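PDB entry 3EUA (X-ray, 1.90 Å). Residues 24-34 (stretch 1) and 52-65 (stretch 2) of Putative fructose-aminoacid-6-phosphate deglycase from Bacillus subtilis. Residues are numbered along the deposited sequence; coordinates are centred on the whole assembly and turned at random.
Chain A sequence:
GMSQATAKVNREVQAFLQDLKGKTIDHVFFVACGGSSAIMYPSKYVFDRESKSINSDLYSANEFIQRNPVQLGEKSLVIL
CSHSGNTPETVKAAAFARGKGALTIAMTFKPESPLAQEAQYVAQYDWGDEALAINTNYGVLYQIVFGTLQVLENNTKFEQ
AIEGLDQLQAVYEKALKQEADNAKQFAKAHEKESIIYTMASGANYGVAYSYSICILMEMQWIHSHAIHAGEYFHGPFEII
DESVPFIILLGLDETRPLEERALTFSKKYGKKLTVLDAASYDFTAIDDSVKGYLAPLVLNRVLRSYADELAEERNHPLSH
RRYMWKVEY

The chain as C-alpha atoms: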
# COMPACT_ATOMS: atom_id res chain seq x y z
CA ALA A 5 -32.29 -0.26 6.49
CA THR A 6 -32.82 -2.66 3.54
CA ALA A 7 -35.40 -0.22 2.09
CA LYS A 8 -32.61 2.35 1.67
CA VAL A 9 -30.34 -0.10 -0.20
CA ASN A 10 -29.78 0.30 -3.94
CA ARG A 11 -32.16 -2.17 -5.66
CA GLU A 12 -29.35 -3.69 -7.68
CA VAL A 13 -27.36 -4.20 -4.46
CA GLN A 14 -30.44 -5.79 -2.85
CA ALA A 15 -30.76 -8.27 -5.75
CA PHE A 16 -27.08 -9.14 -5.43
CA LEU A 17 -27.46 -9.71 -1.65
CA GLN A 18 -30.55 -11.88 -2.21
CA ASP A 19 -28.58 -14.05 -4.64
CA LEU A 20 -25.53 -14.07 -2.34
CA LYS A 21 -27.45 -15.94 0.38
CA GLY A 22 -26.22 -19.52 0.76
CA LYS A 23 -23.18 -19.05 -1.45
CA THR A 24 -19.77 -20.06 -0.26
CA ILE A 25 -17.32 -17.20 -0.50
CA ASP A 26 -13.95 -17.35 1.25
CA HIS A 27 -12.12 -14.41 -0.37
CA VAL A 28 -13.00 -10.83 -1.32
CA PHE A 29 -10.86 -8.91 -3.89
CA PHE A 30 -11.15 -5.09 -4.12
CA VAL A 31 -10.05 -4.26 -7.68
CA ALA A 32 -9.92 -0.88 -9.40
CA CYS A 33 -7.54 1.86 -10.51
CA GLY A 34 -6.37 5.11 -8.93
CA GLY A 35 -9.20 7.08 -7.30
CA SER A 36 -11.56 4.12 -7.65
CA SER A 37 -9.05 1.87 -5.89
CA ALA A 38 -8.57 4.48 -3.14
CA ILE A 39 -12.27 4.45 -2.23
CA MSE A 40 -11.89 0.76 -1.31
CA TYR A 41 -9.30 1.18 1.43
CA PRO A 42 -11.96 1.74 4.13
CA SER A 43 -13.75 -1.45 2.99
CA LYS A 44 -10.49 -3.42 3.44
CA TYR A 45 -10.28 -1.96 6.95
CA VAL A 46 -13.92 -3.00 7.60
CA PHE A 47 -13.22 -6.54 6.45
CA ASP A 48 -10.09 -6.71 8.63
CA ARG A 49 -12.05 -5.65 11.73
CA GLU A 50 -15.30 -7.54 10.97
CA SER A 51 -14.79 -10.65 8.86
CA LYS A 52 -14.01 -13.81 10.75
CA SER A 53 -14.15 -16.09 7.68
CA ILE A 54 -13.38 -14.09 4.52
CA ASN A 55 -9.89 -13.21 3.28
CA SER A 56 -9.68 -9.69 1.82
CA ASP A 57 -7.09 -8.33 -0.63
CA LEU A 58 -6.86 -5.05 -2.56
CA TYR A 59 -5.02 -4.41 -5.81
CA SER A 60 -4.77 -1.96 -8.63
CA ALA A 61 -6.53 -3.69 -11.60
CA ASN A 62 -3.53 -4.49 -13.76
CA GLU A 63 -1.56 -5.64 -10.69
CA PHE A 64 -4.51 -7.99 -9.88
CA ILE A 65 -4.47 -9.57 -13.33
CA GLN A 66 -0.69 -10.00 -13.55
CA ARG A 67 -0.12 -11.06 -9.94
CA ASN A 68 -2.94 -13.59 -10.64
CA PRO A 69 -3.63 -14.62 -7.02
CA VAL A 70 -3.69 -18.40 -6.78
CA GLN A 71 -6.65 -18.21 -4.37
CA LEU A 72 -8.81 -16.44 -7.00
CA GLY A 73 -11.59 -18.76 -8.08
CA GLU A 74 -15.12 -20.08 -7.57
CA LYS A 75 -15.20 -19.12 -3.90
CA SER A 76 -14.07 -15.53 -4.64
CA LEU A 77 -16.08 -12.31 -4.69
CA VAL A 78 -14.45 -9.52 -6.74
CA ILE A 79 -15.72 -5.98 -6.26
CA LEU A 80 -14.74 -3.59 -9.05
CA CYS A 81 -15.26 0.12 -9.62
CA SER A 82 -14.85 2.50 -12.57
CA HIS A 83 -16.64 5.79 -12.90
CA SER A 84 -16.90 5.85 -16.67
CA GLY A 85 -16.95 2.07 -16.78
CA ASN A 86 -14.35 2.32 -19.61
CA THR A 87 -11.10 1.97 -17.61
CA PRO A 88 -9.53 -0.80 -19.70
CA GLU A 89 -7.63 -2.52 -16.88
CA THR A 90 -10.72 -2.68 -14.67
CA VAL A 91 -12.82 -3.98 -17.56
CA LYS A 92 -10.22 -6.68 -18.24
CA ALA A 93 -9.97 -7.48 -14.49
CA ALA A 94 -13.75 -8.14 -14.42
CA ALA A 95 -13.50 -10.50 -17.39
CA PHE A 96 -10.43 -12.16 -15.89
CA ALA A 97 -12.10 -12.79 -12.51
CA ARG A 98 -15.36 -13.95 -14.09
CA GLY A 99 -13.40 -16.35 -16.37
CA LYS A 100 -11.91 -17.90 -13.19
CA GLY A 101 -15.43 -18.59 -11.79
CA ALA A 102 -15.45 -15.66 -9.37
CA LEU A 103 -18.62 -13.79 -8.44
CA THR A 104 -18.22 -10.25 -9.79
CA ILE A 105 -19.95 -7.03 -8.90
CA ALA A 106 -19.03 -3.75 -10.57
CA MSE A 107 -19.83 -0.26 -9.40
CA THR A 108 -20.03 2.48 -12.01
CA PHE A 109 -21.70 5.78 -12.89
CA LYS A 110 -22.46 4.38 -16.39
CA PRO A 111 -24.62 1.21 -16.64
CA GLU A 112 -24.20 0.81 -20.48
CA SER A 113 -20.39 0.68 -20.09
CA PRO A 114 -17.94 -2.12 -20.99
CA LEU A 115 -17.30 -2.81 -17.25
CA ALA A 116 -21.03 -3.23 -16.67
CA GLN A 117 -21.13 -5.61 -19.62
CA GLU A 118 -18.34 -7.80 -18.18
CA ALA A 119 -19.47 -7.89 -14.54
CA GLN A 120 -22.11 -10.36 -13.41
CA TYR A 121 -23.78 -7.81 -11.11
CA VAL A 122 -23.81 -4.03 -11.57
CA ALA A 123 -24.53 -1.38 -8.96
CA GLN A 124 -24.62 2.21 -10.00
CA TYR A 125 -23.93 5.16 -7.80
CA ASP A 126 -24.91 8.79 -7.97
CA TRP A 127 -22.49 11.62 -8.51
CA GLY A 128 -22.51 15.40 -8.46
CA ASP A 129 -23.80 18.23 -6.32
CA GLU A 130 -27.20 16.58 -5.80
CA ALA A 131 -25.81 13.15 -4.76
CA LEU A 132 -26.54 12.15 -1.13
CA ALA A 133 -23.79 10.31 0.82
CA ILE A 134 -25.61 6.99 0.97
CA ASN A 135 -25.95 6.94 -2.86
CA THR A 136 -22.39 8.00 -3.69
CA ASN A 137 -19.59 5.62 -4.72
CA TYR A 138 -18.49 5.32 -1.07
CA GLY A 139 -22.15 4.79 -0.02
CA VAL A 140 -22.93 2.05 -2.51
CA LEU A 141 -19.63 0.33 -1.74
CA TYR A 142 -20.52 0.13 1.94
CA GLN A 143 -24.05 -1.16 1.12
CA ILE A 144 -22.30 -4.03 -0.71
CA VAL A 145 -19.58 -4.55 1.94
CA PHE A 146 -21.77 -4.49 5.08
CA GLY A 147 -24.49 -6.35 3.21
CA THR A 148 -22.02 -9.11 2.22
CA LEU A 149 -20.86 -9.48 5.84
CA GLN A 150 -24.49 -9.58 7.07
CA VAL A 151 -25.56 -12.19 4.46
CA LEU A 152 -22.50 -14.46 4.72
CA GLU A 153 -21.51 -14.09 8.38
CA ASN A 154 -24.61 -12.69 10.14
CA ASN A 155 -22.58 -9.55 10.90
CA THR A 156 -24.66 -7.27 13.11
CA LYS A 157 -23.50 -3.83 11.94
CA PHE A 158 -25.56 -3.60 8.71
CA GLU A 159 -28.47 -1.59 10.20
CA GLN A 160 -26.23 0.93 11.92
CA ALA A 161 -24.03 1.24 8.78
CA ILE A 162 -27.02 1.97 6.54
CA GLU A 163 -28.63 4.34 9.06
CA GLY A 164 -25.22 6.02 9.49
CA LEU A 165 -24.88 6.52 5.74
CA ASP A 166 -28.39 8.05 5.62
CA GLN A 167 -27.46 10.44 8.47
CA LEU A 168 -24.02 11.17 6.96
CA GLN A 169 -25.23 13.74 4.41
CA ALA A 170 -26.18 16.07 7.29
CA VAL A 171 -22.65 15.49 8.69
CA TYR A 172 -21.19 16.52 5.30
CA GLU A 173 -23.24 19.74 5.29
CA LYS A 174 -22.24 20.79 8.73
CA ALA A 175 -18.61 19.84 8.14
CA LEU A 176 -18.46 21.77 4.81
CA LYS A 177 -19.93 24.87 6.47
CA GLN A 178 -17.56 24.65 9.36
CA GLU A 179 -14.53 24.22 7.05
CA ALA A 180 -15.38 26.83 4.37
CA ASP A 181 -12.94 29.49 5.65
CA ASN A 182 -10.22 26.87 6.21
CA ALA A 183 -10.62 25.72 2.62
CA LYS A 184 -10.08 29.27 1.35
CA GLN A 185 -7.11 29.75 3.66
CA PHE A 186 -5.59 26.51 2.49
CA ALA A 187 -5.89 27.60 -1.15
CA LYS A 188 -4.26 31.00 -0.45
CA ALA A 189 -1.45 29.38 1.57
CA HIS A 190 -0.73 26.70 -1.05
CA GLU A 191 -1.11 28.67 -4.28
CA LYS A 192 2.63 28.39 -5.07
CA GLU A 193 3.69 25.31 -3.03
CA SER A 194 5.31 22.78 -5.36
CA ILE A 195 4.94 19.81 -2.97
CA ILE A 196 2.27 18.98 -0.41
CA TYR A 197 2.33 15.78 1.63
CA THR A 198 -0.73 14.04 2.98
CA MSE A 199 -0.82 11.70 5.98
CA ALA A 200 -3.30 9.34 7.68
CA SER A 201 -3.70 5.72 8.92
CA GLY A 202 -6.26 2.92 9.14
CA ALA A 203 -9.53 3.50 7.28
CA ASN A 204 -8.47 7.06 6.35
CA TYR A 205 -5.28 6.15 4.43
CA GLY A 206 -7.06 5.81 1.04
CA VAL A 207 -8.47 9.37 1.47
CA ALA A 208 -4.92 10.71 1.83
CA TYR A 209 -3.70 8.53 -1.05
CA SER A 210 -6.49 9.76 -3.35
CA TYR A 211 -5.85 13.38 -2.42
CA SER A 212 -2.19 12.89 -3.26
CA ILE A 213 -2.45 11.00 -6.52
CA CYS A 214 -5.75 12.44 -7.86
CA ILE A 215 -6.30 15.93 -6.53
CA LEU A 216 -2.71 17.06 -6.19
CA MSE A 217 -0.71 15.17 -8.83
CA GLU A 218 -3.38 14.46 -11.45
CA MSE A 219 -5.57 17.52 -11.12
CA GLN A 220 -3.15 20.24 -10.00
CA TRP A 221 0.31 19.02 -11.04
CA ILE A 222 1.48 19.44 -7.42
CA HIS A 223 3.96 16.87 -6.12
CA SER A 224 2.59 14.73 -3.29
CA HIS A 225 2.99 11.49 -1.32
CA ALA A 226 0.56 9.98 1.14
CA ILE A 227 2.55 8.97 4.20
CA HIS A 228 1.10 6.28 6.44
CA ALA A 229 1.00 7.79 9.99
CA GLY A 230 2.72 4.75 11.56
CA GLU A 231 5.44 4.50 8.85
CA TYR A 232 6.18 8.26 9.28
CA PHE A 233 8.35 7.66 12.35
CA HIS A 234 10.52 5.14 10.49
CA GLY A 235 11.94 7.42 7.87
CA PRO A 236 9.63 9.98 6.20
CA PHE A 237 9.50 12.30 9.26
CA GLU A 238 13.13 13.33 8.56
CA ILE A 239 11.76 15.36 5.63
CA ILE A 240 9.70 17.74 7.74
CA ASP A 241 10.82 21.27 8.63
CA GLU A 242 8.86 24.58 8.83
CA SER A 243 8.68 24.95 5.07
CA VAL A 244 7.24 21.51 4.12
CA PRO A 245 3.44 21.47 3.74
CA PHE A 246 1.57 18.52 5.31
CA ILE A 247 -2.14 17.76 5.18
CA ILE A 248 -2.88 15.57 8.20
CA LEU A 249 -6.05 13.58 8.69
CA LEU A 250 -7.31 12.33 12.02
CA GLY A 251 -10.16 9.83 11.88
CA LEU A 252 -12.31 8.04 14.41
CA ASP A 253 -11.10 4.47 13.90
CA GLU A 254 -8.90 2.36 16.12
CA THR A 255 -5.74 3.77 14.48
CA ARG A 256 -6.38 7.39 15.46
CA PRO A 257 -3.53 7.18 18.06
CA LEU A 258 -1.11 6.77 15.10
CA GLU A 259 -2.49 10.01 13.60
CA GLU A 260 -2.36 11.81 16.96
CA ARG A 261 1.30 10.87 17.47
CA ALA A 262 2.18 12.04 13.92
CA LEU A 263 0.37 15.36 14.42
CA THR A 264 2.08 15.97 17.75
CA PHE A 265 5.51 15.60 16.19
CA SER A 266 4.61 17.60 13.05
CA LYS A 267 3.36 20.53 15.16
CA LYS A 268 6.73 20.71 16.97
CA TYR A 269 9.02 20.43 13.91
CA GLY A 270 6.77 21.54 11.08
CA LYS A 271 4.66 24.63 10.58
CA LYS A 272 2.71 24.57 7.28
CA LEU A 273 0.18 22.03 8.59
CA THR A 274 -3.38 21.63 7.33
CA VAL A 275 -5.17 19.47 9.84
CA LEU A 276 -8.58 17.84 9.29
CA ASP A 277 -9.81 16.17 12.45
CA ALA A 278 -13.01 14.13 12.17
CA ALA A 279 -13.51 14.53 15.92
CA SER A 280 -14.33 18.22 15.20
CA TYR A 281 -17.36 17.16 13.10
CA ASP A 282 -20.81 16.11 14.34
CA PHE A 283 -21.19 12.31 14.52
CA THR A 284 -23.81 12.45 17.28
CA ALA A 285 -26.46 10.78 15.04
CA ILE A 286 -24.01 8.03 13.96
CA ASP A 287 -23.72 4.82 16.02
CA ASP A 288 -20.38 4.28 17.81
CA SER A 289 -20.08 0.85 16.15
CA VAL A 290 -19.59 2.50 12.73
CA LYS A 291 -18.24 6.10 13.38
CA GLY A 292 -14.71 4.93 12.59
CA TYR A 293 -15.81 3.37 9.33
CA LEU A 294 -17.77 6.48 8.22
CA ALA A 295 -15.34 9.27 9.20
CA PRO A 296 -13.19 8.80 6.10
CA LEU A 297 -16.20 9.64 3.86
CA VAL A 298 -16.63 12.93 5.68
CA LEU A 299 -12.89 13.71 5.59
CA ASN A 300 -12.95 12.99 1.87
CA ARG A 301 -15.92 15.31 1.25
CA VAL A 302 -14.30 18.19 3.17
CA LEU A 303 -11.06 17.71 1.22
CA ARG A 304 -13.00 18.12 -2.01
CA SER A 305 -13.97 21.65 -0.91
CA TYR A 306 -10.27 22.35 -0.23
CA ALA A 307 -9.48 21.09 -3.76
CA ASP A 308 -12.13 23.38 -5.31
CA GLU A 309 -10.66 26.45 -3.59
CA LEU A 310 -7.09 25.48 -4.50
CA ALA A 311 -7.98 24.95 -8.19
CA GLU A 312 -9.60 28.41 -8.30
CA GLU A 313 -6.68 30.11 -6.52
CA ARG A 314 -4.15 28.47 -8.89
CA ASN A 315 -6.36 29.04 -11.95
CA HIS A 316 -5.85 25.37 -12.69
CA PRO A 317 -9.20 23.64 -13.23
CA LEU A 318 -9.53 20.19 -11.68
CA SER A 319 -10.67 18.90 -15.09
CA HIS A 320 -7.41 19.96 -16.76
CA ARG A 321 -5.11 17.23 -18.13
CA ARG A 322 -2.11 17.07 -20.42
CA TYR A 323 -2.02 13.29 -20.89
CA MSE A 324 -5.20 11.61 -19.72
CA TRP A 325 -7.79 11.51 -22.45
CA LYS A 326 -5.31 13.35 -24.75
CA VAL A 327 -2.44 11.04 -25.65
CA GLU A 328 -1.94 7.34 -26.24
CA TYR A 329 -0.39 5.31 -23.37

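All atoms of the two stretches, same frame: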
# COMPACT_ATOMS: atom_id res chain seq x y z
N THR A 24 -20.97 -19.87 -1.05
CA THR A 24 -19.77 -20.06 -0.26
C THR A 24 -18.71 -19.18 -0.85
O THR A 24 -18.24 -19.41 -1.95
CB THR A 24 -19.30 -21.50 -0.28
OG1 THR A 24 -18.78 -21.79 -1.58
CG2 THR A 24 -20.48 -22.45 0.08
N ILE A 25 -18.33 -18.17 -0.10
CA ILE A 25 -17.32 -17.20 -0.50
C ILE A 25 -16.27 -17.19 0.59
O ILE A 25 -16.61 -17.01 1.76
CB ILE A 25 -17.86 -15.75 -0.58
CG1 ILE A 25 -18.99 -15.59 -1.61
CG2 ILE A 25 -16.74 -14.82 -0.94
CD1 ILE A 25 -18.63 -16.05 -3.04
N ASP A 26 -15.00 -17.38 0.24
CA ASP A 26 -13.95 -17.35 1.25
C ASP A 26 -12.93 -16.24 1.03
O ASP A 26 -11.99 -16.11 1.82
CB ASP A 26 -13.24 -18.71 1.35
CG ASP A 26 -12.46 -19.11 0.10
OD1 ASP A 26 -12.18 -18.30 -0.79
OD2 ASP A 26 -12.08 -20.30 0.02
N HIS A 27 -13.10 -15.44 -0.03
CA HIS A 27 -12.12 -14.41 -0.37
C HIS A 27 -12.80 -13.26 -1.07
O HIS A 27 -13.58 -13.48 -1.99
CB HIS A 27 -11.06 -15.02 -1.35
CG HIS A 27 -9.69 -14.40 -1.30
ND1 HIS A 27 -8.54 -15.17 -1.17
CD2 HIS A 27 -9.27 -13.11 -1.37
CE1 HIS A 27 -7.48 -14.37 -1.17
NE2 HIS A 27 -7.89 -13.12 -1.29
N VAL A 28 -12.51 -12.02 -0.64
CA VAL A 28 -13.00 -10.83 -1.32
C VAL A 28 -11.79 -10.10 -1.95
O VAL A 28 -10.74 -10.00 -1.31
CB VAL A 28 -13.74 -9.86 -0.37
CG1 VAL A 28 -14.20 -8.66 -1.16
CG2 VAL A 28 -14.96 -10.52 0.24
N PHE A 29 -11.90 -9.68 -3.21
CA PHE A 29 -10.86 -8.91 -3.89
C PHE A 29 -11.43 -7.55 -4.26
O PHE A 29 -12.45 -7.49 -4.87
CB PHE A 29 -10.36 -9.61 -5.18
CG PHE A 29 -9.61 -10.89 -4.92
CD1 PHE A 29 -8.24 -10.89 -4.69
CD2 PHE A 29 -10.26 -12.11 -4.88
CE1 PHE A 29 -7.54 -12.07 -4.42
CE2 PHE A 29 -9.55 -13.29 -4.63
CZ PHE A 29 -8.19 -13.27 -4.42
N PHE A 30 -10.79 -6.47 -3.80
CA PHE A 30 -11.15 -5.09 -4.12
C PHE A 30 -10.26 -4.65 -5.29
O PHE A 30 -9.07 -4.45 -5.12
CB PHE A 30 -10.91 -4.21 -2.92
CG PHE A 30 -11.79 -4.55 -1.77
CD1 PHE A 30 -13.15 -4.18 -1.79
CD2 PHE A 30 -11.28 -5.22 -0.66
CE1 PHE A 30 -13.97 -4.47 -0.69
CE2 PHE A 30 -12.07 -5.54 0.40
CZ PHE A 30 -13.43 -5.15 0.39
N VAL A 31 -10.84 -4.52 -6.47
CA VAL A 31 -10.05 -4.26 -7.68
C VAL A 31 -10.51 -3.05 -8.48
O VAL A 31 -11.64 -2.99 -8.99
CB VAL A 31 -10.09 -5.52 -8.60
CG1 VAL A 31 -9.16 -5.37 -9.78
CG2 VAL A 31 -9.71 -6.79 -7.82
N ALA A 32 -9.61 -2.10 -8.65
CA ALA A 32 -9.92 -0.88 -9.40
C ALA A 32 -8.62 -0.15 -9.66
O ALA A 32 -7.56 -0.66 -9.30
CB ALA A 32 -10.88 0.00 -8.60
N CYS A 33 -8.70 1.04 -10.26
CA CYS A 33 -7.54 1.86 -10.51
C CYS A 33 -7.64 3.27 -9.93
O CYS A 33 -8.71 3.88 -9.92
CB CYS A 33 -7.28 2.01 -12.01
SG CYS A 33 -6.93 0.46 -12.87
N GLY A 34 -6.51 3.77 -9.46
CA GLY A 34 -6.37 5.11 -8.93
C GLY A 34 -7.41 5.51 -7.90
O GLY A 34 -7.54 4.85 -6.88
N LYS A 52 -14.65 -12.71 10.08
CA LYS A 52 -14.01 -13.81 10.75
C LYS A 52 -13.65 -14.91 9.75
O LYS A 52 -12.68 -15.63 9.97
CB LYS A 52 -14.94 -14.34 11.85
N SER A 53 -14.35 -15.00 8.62
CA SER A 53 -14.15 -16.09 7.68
C SER A 53 -13.79 -15.75 6.24
O SER A 53 -13.64 -16.66 5.43
CB SER A 53 -15.48 -16.86 7.61
OG SER A 53 -16.49 -16.03 7.02
N ILE A 54 -13.66 -14.46 5.90
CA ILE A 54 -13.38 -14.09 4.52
C ILE A 54 -12.08 -13.30 4.42
O ILE A 54 -11.90 -12.30 5.09
CB ILE A 54 -14.53 -13.26 3.91
CG1 ILE A 54 -15.86 -14.06 3.96
CG2 ILE A 54 -14.15 -12.86 2.48
CD1 ILE A 54 -17.15 -13.24 3.81
N ASN A 55 -11.16 -13.83 3.61
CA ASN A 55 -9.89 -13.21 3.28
C ASN A 55 -10.15 -12.02 2.38
O ASN A 55 -10.94 -12.14 1.46
CB ASN A 55 -9.01 -14.23 2.54
CG ASN A 55 -7.70 -13.67 2.02
OD1 ASN A 55 -7.49 -12.44 1.92
ND2 ASN A 55 -6.78 -14.58 1.68
N SER A 56 -9.53 -10.88 2.66
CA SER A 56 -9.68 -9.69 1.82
C SER A 56 -8.32 -9.23 1.28
O SER A 56 -7.32 -9.23 2.02
CB SER A 56 -10.32 -8.52 2.60
OG SER A 56 -9.55 -8.18 3.76
N ASP A 57 -8.28 -8.88 -0.00
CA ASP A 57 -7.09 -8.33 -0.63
C ASP A 57 -7.53 -7.15 -1.53
O ASP A 57 -8.67 -7.06 -1.96
CB ASP A 57 -6.29 -9.37 -1.41
CG ASP A 57 -5.45 -10.27 -0.53
OD1 ASP A 57 -4.53 -9.78 0.14
OD2 ASP A 57 -5.65 -11.50 -0.56
N LEU A 58 -6.60 -6.23 -1.76
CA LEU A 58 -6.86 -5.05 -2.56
C LEU A 58 -5.74 -4.84 -3.52
O LEU A 58 -4.58 -4.85 -3.11
CB LEU A 58 -6.98 -3.84 -1.64
CG LEU A 58 -7.38 -2.47 -2.22
CD1 LEU A 58 -8.13 -1.69 -1.20
CD2 LEU A 58 -6.20 -1.65 -2.70
N TYR A 59 -6.05 -4.64 -4.79
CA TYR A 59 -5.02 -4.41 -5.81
C TYR A 59 -5.48 -3.45 -6.85
O TYR A 59 -6.68 -3.31 -7.08
CB TYR A 59 -4.68 -5.70 -6.59
CG TYR A 59 -4.30 -6.88 -5.74
CD1 TYR A 59 -3.04 -6.98 -5.16
CD2 TYR A 59 -5.21 -7.92 -5.52
CE1 TYR A 59 -2.71 -8.07 -4.36
CE2 TYR A 59 -4.87 -9.02 -4.74
CZ TYR A 59 -3.63 -9.09 -4.15
OH TYR A 59 -3.29 -10.17 -3.33
N SER A 60 -4.52 -2.79 -7.48
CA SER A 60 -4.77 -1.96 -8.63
C SER A 60 -5.15 -3.01 -9.70
O SER A 60 -4.65 -4.13 -9.64
CB SER A 60 -3.52 -1.18 -9.02
OG SER A 60 -3.80 -0.30 -10.10
N ALA A 61 -6.02 -2.67 -10.65
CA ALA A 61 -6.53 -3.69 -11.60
C ALA A 61 -5.52 -4.45 -12.41
O ALA A 61 -5.66 -5.66 -12.61
CB ALA A 61 -7.55 -3.08 -12.53
N ASN A 62 -4.49 -3.78 -12.92
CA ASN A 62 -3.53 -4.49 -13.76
C ASN A 62 -2.59 -5.33 -12.89
O ASN A 62 -2.14 -6.39 -13.31
CB ASN A 62 -2.77 -3.52 -14.69
CG ASN A 62 -2.74 -4.02 -16.10
OD1 ASN A 62 -3.36 -5.03 -16.42
ND2 ASN A 62 -2.05 -3.29 -17.00
N GLU A 63 -2.33 -4.86 -11.66
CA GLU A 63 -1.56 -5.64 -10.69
C GLU A 63 -2.35 -6.92 -10.38
O GLU A 63 -1.79 -7.97 -10.35
CB GLU A 63 -1.32 -4.83 -9.41
CG GLU A 63 -0.57 -5.59 -8.30
CD GLU A 63 0.91 -5.86 -8.58
OE1 GLU A 63 1.62 -4.97 -9.12
OE2 GLU A 63 1.40 -6.96 -8.19
N PHE A 64 -3.65 -6.82 -10.14
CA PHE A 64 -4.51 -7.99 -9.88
C PHE A 64 -4.41 -9.06 -10.95
O PHE A 64 -4.22 -10.23 -10.67
CB PHE A 64 -5.98 -7.50 -9.73
CG PHE A 64 -7.01 -8.59 -9.69
CD1 PHE A 64 -7.18 -9.38 -8.55
CD2 PHE A 64 -7.87 -8.79 -10.77
CE1 PHE A 64 -8.14 -10.35 -8.50
CE2 PHE A 64 -8.87 -9.75 -10.71
CZ PHE A 64 -9.00 -10.53 -9.57
N ILE A 65 -4.52 -8.64 -12.20
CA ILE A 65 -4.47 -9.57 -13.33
C ILE A 65 -3.12 -10.26 -13.45
O ILE A 65 -3.05 -11.49 -13.59
CB ILE A 65 -4.73 -8.83 -14.66
CG1 ILE A 65 -6.17 -8.27 -14.71
CG2 ILE A 65 -4.43 -9.77 -15.87
CD1 ILE A 65 -6.36 -7.14 -15.76

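Stretch 2 approaches stretch 1 just before its strand begins. There Ile54 lies against the start of the neighbouring strand, its CG2 3.3 Å from Val28 CG2, a tight apolar contact. Strand 55-60 then runs parallel to strand 27-32, with an angle of 15° between their directions, and the backbone ladder opens with Asn55 N donating to Asp26 O (3.0 Å). Asn55 O in turn accepts from Val28 N at 2.6 Å, the shortest of the hydrogen bonds between the stretches. The Asn55 side chain packs over one face of the His27 imidazole, with CB 3.8 Å from the ring centroid and nearly on the ring normal.

Ser56 sits on the other face of the sheet, where its CB meets the edge of the Phe30 ring, 4.1 Å from Phe30 CE2. Asp57 returns to the His27 side and joins backbone and side-chain bonding: its N donates to Val28 O (3.0 Å), its O accepts from Phe30 N (2.9 Å), and its OD2 accepts from His27 NE2 (2.9 Å) near the plane of the imidazole. The ring is thus held at its edge by a carboxylate while Asn55 covers a face.

Leu58 CG lies 4.0 Å from Phe30 CB, on the face shared with Val28. Tyr59 N donates to Phe30 O (3.0 Å), and its ring meets that of Phe29 edge to edge, CE2 to Phe29 CD1 at 3.9 Å.

After Ser60, at the N-cap position, the chain turns into a helix, and the ladder ends in a weak hydrogen bond from Ala61 N to Ala32 O (2.9 Å). Ala61 CB contacts Cys33 SG at 3.6 Å. One helical turn beyond Ser60, Phe64 points back toward the strand: Val31 CG2 sits over its ring face, 3.7 Å from the Phe64 ring centroid, while the Phe29 ring packs obliquely against it.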